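Local structure of putative cyclohexadienyl dehydrogenase and ADH prephenate dehydrogenase (Rhizobium meliloti, 4WJI) at residues 1-6 with 162-167; 142-147 with 171-176; 188-193 with 248-253. The protein probably catalyses the oxidative decarboxylation of prephenate to 4-hydroxyphenylpyruvate in tyrosine biosynthesis, and is bound here to NADP and tyrosine. All blocks are in the same frame, centred on the assembly; numbering follows the deposited sequence.

Contact 1: 1-6 with 162-167; sequences AQQFQT and RLFWET
Gln3 and Thr167 meet tip to tip through the one hydrogen bond between 1-6 and 162-167: the amide NE2 of Gln3 donates to OG1 of Thr167 over 3.0 Å. The bond is nearly straight, 169° at the hydrogen, and the hydroxyl lies almost in the plane of the amide. OG1 in turn donates to the backbone O of Leu163, one turn earlier, at 2.7 Å; it can do so because it stands beside its own backbone N, anti to the carbonyl carbon (chi1 -53°). Leu163 O also takes the regular helical bond from Thr167 N, the two donors arriving from opposite faces of its carbonyl plane. The threonine hydroxyl thus works as a relay, with its proton committed to the helix and its oxygen offered to the glutamine.

The rest of the Gln3 amide is in contact with the helix. Its OE1 sits 3.4 Å from Phe164 CA and comes near the edge of the Phe164 ring, while the branched end of Leu163 crosses the amide at a slant, with CG 3.8 Å from Gln3 NE2.

The aromatic part is a light touch, closest between Phe4 CE2 and Phe164 CD1 at 3.8 Å. The two side chains cross at about a right angle and the ring planes stand 74° apart, in an oblique meeting with centroids 5.9 Å from each other.

Around this, the beginning of strand 4-10 pairs with Leu28 and Gly30, and Gln3 O takes a further hydrogen bond from Arg160 NH2 on the same helix, 155-167. Phe164 also packs on Ile19 and Ile23 of helix 14-26, the helix that follows strand 4-10 in the nucleotide-binding domain, which puts helix 155-167 beside that helix as well as against the N-terminal segment.

Contact 2: 142-147 with 171-176; sequences GRWCIL and MVDEMD
Asp173 OD2, 3.3 Å from Trp144 CZ3 on the adjacent strand, is gripped by two groups of the second subunit: a salt bridge to Lys215 NZ and a hydrogen bond with Tyr216 OH. The carboxylate lies near the CZ3 corner of the indole, its plane tilted 24° from that of the ring. The lysine would be expected to stabilise the negative charge of Asp173 here.

The same indole has a saturated partner on one face. Met171 CB, a selenomethionine carbon, stands 3.5 Å from the centroid of the six-membered ring and only 9° off its normal, a CH-pi contact. Further along, SE makes an oblique Met-aromatic contact 4.4 Å from that centroid. Trp144 also meets the second subunit, in a cation-pi contact with its Lys215 and an edge-to-face pairing with its Tyr216, so the aspartate and the indole share both partners across the dimer interface.

Beyond this pair, Ile146 CG2 packs 3.7 Å from CG of Met175, whose chi1 of 67° sets CG between the backbone N and the carbonyl carbon. Both residues also touch Tyr216 of the second subunit. On the other face of the sheet Leu147 CD1 meets Val172 CG1 at 3.9 Å, towards helix 155-167, where Leu161 backs the leucine and Trp165 the valine.

Five backbone hydrogen bonds join the strands between the two layers of side chains. They begin with Met171 N to Arg143 O and end with Met175 N to Leu147 O; the shortest, Cys145 N to Met171 O, is 2.8 Å. This is the parallel pairing of a beta-alpha-beta crossover, strand 144-147, helix 155-167 and strand 171-174, at one edge of the sheet of the Rossmann-type nucleotide-binding domain.

Contact 3: 188-193 with 248-253; sequences SHLPHI and EMLARF
Leu190 is the bump that joins the two helices, pushing its forked end into a hollow on 248-253 formed by Met249, Leu250 and Phe253. This is helix-to-helix packing in the dimerization domain, between helices 177-203 and 243-265, whose local axes approach to 10.2 Å and cross at -60°. CG stands anti to the backbone N (chi1 -176°), out toward 248-253, and from it the two methyls go to different parts of the hollow. CD2 settles beside the backbone, 3.8 Å from Met249 O and as far from Phe253 CB; the selenomethionine side chain itself turns off after CB to pack on Lys182 and Ala185 of helix 177-203.

One turn on, Ile193 makes a second, smaller bump. Its CG2 reaches Leu250 CD2 at 4.1 Å, the two side chains crossing at about a right angle, so that the end of Leu250 is touched by both Leu190 and Ile193.

Every residue that touches here is buried, and Ile198 of the second subunit also packs on Leu190. The other side of segment 188-193 faces the ligand: Ser188 and His192 touch the bound tyrosine, and the His192 ring stacks on Trp235. The tightest spot in the helix packing is methyl to methyl, Leu190 CD1 against Leu250 CD2 at 3.4 Å, closer than usual van der Waals contact.

Contacts 1 and 2 belong to the nucleotide-binding domain and interleave along the chain; contact 3 follows both, in the dimerization domain. The centres of contacts 1 and 2 are about 16 Å apart, and helix 155-167 ties them together: Arg162 NH2 makes a 2.7 Å salt bridge to Glu174 OE2, and Trp165 packs against Cys145. Both reach the same sheet, contact 1 through strand 4-10 in its interior and contact 2 at its edge strand 171-174. From there the chain runs into helix 177-203 and contact 3, whose centre lies about 21 Å from that of contact 2 and about 35 Å from that of contact 1. Contacts 2 and 3 both touch the second subunit, so the dimer interface involves both domains.

Contact 1: 1-6 with 162-167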
# COMPACT_ATOMS: atom_id res chain seq x y z
N ALA A 1 6.24 31.80 22.31
CA ALA A 1 5.78 31.08 21.07
C ALA A 1 4.25 31.07 20.83
O ALA A 1 3.78 30.63 19.79
CB ALA A 1 6.29 29.64 21.08
N GLN A 2 3.48 31.56 21.80
CA GLN A 2 2.02 31.45 21.75
C GLN A 2 1.35 32.14 20.57
O GLN A 2 1.62 33.32 20.31
CB GLN A 2 1.49 32.08 23.01
CG GLN A 2 0.00 32.03 23.19
CD GLN A 2 -0.40 32.65 24.51
OE1 GLN A 2 0.00 32.16 25.57
NE2 GLN A 2 -1.17 33.74 24.46
N GLN A 3 0.46 31.41 19.89
CA GLN A 3 -0.37 31.95 18.80
C GLN A 3 -1.82 32.15 19.19
O GLN A 3 -2.53 32.92 18.57
CB GLN A 3 -0.27 31.04 17.57
CG GLN A 3 1.10 31.18 16.90
CD GLN A 3 1.31 30.24 15.75
OE1 GLN A 3 0.35 29.68 15.21
NE2 GLN A 3 2.56 30.04 15.37
N PHE A 4 -2.27 31.43 20.22
CA PHE A 4 -3.65 31.55 20.68
C PHE A 4 -3.64 31.48 22.18
O PHE A 4 -2.96 30.63 22.75
CB PHE A 4 -4.50 30.39 20.16
CG PHE A 4 -4.63 30.38 18.65
CD1 PHE A 4 -5.57 31.16 18.03
CD2 PHE A 4 -3.73 29.68 17.87
CE1 PHE A 4 -5.66 31.21 16.64
CE2 PHE A 4 -3.80 29.71 16.48
CZ PHE A 4 -4.76 30.51 15.86
N GLN A 5 -4.44 32.29 22.87
CA GLN A 5 -4.44 32.22 24.33
C GLN A 5 -5.08 30.92 24.77
O GLN A 5 -4.56 30.26 25.66
CB GLN A 5 -5.14 33.43 24.91
CG GLN A 5 -5.19 33.42 26.46
CD GLN A 5 -3.79 33.48 27.06
OE1 GLN A 5 -3.00 34.35 26.70
NE2 GLN A 5 -3.48 32.58 27.94
N THR A 6 -6.19 30.51 24.15
CA THR A 6 -6.87 29.28 24.53
C THR A 6 -7.29 28.53 23.25
O THR A 6 -7.91 29.11 22.35
CB THR A 6 -8.13 29.58 25.28
OG1 THR A 6 -7.81 30.38 26.44
CG2 THR A 6 -8.77 28.27 25.74
N ARG A 162 -3.52 29.47 8.68
CA ARG A 162 -2.36 29.12 7.83
C ARG A 162 -1.08 29.11 8.67
O ARG A 162 -0.28 28.15 8.59
CB ARG A 162 -2.23 30.07 6.65
CG ARG A 162 -0.98 29.89 5.84
CD ARG A 162 -0.91 30.86 4.67
NE ARG A 162 -1.92 30.59 3.66
CZ ARG A 162 -1.74 29.83 2.58
NH1 ARG A 162 -0.56 29.26 2.34
NH2 ARG A 162 -2.73 29.63 1.72
N LEU A 163 -0.89 30.13 9.51
CA LEU A 163 0.33 30.20 10.31
C LEU A 163 0.37 29.00 11.28
O LEU A 163 1.42 28.41 11.50
CB LEU A 163 0.43 31.52 11.05
CG LEU A 163 1.52 31.60 12.11
CD1 LEU A 163 2.91 31.42 11.52
CD2 LEU A 163 1.47 32.92 12.84
N PHE A 164 -0.77 28.66 11.86
CA PHE A 164 -0.85 27.55 12.81
C PHE A 164 -0.38 26.22 12.18
O PHE A 164 0.54 25.54 12.67
CB PHE A 164 -2.27 27.45 13.32
CG PHE A 164 -2.50 26.30 14.31
CD1 PHE A 164 -2.07 26.40 15.62
CD2 PHE A 164 -3.07 25.13 13.89
CE1 PHE A 164 -2.29 25.39 16.56
CE2 PHE A 164 -3.26 24.08 14.81
CZ PHE A 164 -2.88 24.22 16.13
N TRP A 165 -0.92 25.94 10.99
CA TRP A 165 -0.54 24.70 10.29
C TRP A 165 0.89 24.71 9.81
O TRP A 165 1.58 23.67 9.86
CB TRP A 165 -1.51 24.37 9.18
CG TRP A 165 -2.78 23.76 9.69
CD1 TRP A 165 -4.00 24.32 9.73
CD2 TRP A 165 -2.92 22.46 10.31
NE1 TRP A 165 -4.91 23.45 10.36
CE2 TRP A 165 -4.25 22.30 10.67
CE3 TRP A 165 -2.03 21.39 10.53
CZ2 TRP A 165 -4.71 21.12 11.33
CZ3 TRP A 165 -2.50 20.25 11.13
CH2 TRP A 165 -3.80 20.12 11.52
N GLU A 166 1.37 25.87 9.37
CA GLU A 166 2.77 25.99 9.01
C GLU A 166 3.68 25.72 10.20
O GLU A 166 4.73 25.08 10.06
CB GLU A 166 3.06 27.35 8.34
CG GLU A 166 2.49 27.45 6.94
CD GLU A 166 2.65 28.83 6.30
OE1 GLU A 166 3.01 29.81 7.01
OE2 GLU A 166 2.35 28.96 5.07
N THR A 167 3.27 26.15 11.38
CA THR A 167 4.05 25.96 12.60
C THR A 167 4.09 24.49 13.00
O THR A 167 5.08 24.02 13.55
CB THR A 167 3.56 26.86 13.71
OG1 THR A 167 3.51 28.22 13.23
CG2 THR A 167 4.46 26.74 14.93

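Contact 2: 142-147 with 171-176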
# COMPACT_ATOMS: atom_id res chain seq x y z
N GLY A 142 6.17 18.13 7.01
CA GLY A 142 6.37 17.83 5.62
C GLY A 142 5.16 17.38 4.85
O GLY A 142 5.29 16.86 3.72
N ARG A 143 3.97 17.51 5.45
CA ARG A 143 2.72 17.16 4.84
C ARG A 143 2.01 18.44 4.37
O ARG A 143 2.35 19.54 4.79
CB ARG A 143 1.85 16.48 5.88
CG ARG A 143 2.43 15.21 6.45
CD ARG A 143 2.08 14.01 5.65
NE ARG A 143 2.92 13.83 4.51
CZ ARG A 143 4.07 13.13 4.52
NH1 ARG A 143 4.79 13.02 3.42
NH2 ARG A 143 4.58 12.68 5.62
N TRP A 144 1.01 18.28 3.52
CA TRP A 144 0.13 19.34 3.11
C TRP A 144 -1.10 19.40 4.01
O TRP A 144 -1.51 18.38 4.60
CB TRP A 144 -0.34 19.13 1.63
CG TRP A 144 0.72 19.47 0.67
CD1 TRP A 144 1.68 18.61 0.17
CD2 TRP A 144 0.98 20.72 0.12
NE1 TRP A 144 2.53 19.29 -0.66
CE2 TRP A 144 2.13 20.60 -0.68
CE3 TRP A 144 0.38 21.97 0.26
CZ2 TRP A 144 2.67 21.68 -1.36
CZ3 TRP A 144 0.93 23.04 -0.41
CH2 TRP A 144 2.06 22.88 -1.22
N CYS A 145 -1.65 20.62 4.12
CA CYS A 145 -2.96 20.85 4.74
C CYS A 145 -3.75 21.76 3.81
O CYS A 145 -3.20 22.71 3.24
CB CYS A 145 -2.80 21.48 6.11
SG CYS A 145 -4.41 21.78 6.87
N ILE A 146 -5.02 21.41 3.60
CA ILE A 146 -5.89 22.16 2.70
C ILE A 146 -6.93 22.91 3.53
O ILE A 146 -7.66 22.31 4.33
CB ILE A 146 -6.59 21.24 1.66
CG1 ILE A 146 -5.58 20.47 0.80
CG2 ILE A 146 -7.56 22.04 0.80
CD1 ILE A 146 -6.18 19.35 -0.02
N LEU A 147 -6.99 24.21 3.34
CA LEU A 147 -8.07 25.03 3.89
C LEU A 147 -9.10 25.35 2.84
O LEU A 147 -8.76 25.56 1.68
CB LEU A 147 -7.51 26.33 4.46
CG LEU A 147 -6.39 26.25 5.50
CD1 LEU A 147 -5.94 27.63 5.98
CD2 LEU A 147 -6.81 25.35 6.65
N MSE A 171 2.69 22.41 4.74
CA MSE A 171 2.54 23.35 3.67
C MSE A 171 1.05 23.50 3.50
O MSE A 171 0.35 22.53 3.62
CB MSE A 171 3.18 22.82 2.37
CG MSE A 171 4.70 23.03 2.20
SE MSE A 171 5.53 21.50 1.26
CE MSE A 171 5.28 20.75 3.09
N VAL A 172 0.56 24.70 3.24
CA VAL A 172 -0.86 25.00 3.19
C VAL A 172 -1.33 25.48 1.81
O VAL A 172 -0.71 26.34 1.23
CB VAL A 172 -1.18 26.06 4.23
CG1 VAL A 172 -2.65 26.39 4.19
CG2 VAL A 172 -0.83 25.55 5.62
N ASP A 173 -2.42 24.91 1.32
CA ASP A 173 -3.08 25.33 0.10
C ASP A 173 -4.52 25.67 0.43
O ASP A 173 -5.09 25.09 1.30
CB ASP A 173 -3.15 24.20 -0.91
CG ASP A 173 -1.99 24.15 -1.84
OD1 ASP A 173 -1.36 25.16 -2.05
OD2 ASP A 173 -1.70 23.05 -2.38
N GLU A 174 -5.11 26.59 -0.30
CA GLU A 174 -6.52 26.92 -0.18
C GLU A 174 -7.25 26.51 -1.44
O GLU A 174 -6.73 26.70 -2.53
CB GLU A 174 -6.70 28.42 0.02
CG GLU A 174 -5.94 28.95 1.21
CD GLU A 174 -6.04 30.46 1.39
OE1 GLU A 174 -7.09 31.07 1.07
OE2 GLU A 174 -5.06 31.02 1.91
N MSE A 175 -8.44 25.97 -1.30
CA MSE A 175 -9.28 25.66 -2.44
C MSE A 175 -10.74 25.68 -2.11
O MSE A 175 -11.12 25.72 -0.97
CB MSE A 175 -8.90 24.36 -3.17
CG MSE A 175 -9.17 23.16 -2.28
SE MSE A 175 -8.37 21.50 -3.05
CE MSE A 175 -6.49 21.94 -2.88
N ASP A 176 -11.55 25.65 -3.15
CA ASP A 176 -13.00 25.55 -3.00
C ASP A 176 -13.37 24.17 -2.44
O ASP A 176 -12.75 23.18 -2.78
CB ASP A 176 -13.66 25.83 -4.39
CG ASP A 176 -14.98 25.07 -4.63
OD1 ASP A 176 -16.08 25.50 -4.16
OD2 ASP A 176 -14.94 24.07 -5.36

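Contact 3: 188-193 with 248-253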
# COMPACT_ATOMS: atom_id res chain seq x y z
N SER A 188 -7.58 9.77 -2.06
CA SER A 188 -7.76 9.16 -0.75
C SER A 188 -8.95 8.21 -0.66
O SER A 188 -8.81 7.08 -0.21
CB SER A 188 -7.93 10.28 0.30
OG SER A 188 -8.10 9.72 1.60
N HIS A 189 -10.14 8.68 -1.05
CA HIS A 189 -11.32 7.91 -0.78
C HIS A 189 -11.43 6.64 -1.63
O HIS A 189 -11.65 5.57 -1.08
CB HIS A 189 -12.59 8.78 -0.86
CG HIS A 189 -12.49 10.00 0.00
ND1 HIS A 189 -13.31 11.09 -0.19
CD2 HIS A 189 -11.61 10.34 0.98
CE1 HIS A 189 -12.99 12.03 0.69
NE2 HIS A 189 -11.94 11.60 1.41
N LEU A 190 -11.24 6.79 -2.94
CA LEU A 190 -11.21 5.62 -3.81
C LEU A 190 -10.13 4.63 -3.39
O LEU A 190 -10.41 3.43 -3.26
CB LEU A 190 -11.11 6.01 -5.29
CG LEU A 190 -11.16 4.83 -6.28
CD1 LEU A 190 -12.52 4.16 -6.21
CD2 LEU A 190 -10.86 5.25 -7.70
N PRO A 191 -8.89 5.11 -3.12
CA PRO A 191 -7.87 4.13 -2.65
C PRO A 191 -8.34 3.32 -1.44
O PRO A 191 -8.16 2.08 -1.40
CB PRO A 191 -6.66 5.03 -2.33
CG PRO A 191 -6.77 6.12 -3.36
CD PRO A 191 -8.27 6.38 -3.49
N HIS A 192 -8.96 3.97 -0.44
CA HIS A 192 -9.43 3.21 0.73
C HIS A 192 -10.55 2.21 0.37
O HIS A 192 -10.56 1.10 0.86
CB HIS A 192 -9.83 4.13 1.89
CG HIS A 192 -8.67 4.71 2.64
ND1 HIS A 192 -7.90 5.75 2.17
CD2 HIS A 192 -8.17 4.39 3.85
CE1 HIS A 192 -6.99 6.06 3.08
NE2 HIS A 192 -7.11 5.22 4.09
N ILE A 193 -11.53 2.67 -0.42
CA ILE A 193 -12.64 1.83 -0.83
C ILE A 193 -12.16 0.56 -1.57
O ILE A 193 -12.63 -0.53 -1.25
CB ILE A 193 -13.61 2.62 -1.70
CG1 ILE A 193 -14.36 3.63 -0.82
CG2 ILE A 193 -14.58 1.71 -2.47
CD1 ILE A 193 -15.03 4.76 -1.60
N GLU A 248 -18.43 9.07 -8.88
CA GLU A 248 -17.81 9.45 -10.17
C GLU A 248 -16.46 8.73 -10.33
O GLU A 248 -16.18 8.14 -11.41
CB GLU A 248 -17.62 10.96 -10.32
CG GLU A 248 -16.94 11.41 -11.62
N MSE A 249 -15.64 8.73 -9.30
CA MSE A 249 -14.32 8.09 -9.40
C MSE A 249 -14.45 6.58 -9.48
O MSE A 249 -13.66 5.95 -10.24
CB MSE A 249 -13.45 8.51 -8.21
CG MSE A 249 -13.15 10.02 -8.21
SE MSE A 249 -12.29 10.61 -9.89
CE MSE A 249 -12.14 12.49 -9.29
N LEU A 250 -15.40 5.97 -8.75
CA LEU A 250 -15.64 4.53 -8.88
C LEU A 250 -16.03 4.17 -10.31
O LEU A 250 -15.57 3.14 -10.83
CB LEU A 250 -16.71 4.01 -7.92
CG LEU A 250 -16.29 3.75 -6.50
CD1 LEU A 250 -17.50 3.56 -5.63
CD2 LEU A 250 -15.43 2.49 -6.41
N ALA A 251 -16.90 4.97 -10.95
CA ALA A 251 -17.29 4.65 -12.34
C ALA A 251 -16.09 4.73 -13.29
O ALA A 251 -15.93 3.85 -14.16
CB ALA A 251 -18.41 5.58 -12.77
N ARG A 252 -15.22 5.74 -13.15
CA ARG A 252 -13.99 5.85 -13.97
C ARG A 252 -13.08 4.62 -13.76
O ARG A 252 -12.59 4.00 -14.73
CB ARG A 252 -13.20 7.14 -13.68
CG ARG A 252 -13.95 8.42 -14.13
CD ARG A 252 -13.23 9.70 -13.80
N PHE A 253 -12.89 4.25 -12.49
CA PHE A 253 -12.08 3.10 -12.10
C PHE A 253 -12.61 1.81 -12.73
O PHE A 253 -11.84 1.01 -13.26
CB PHE A 253 -12.05 2.97 -10.56
CG PHE A 253 -11.39 1.71 -10.07
CD1 PHE A 253 -12.13 0.54 -9.93
CD2 PHE A 253 -10.03 1.67 -9.77
CE1 PHE A 253 -11.54 -0.65 -9.54
CE2 PHE A 253 -9.44 0.48 -9.35
CZ PHE A 253 -10.19 -0.67 -9.23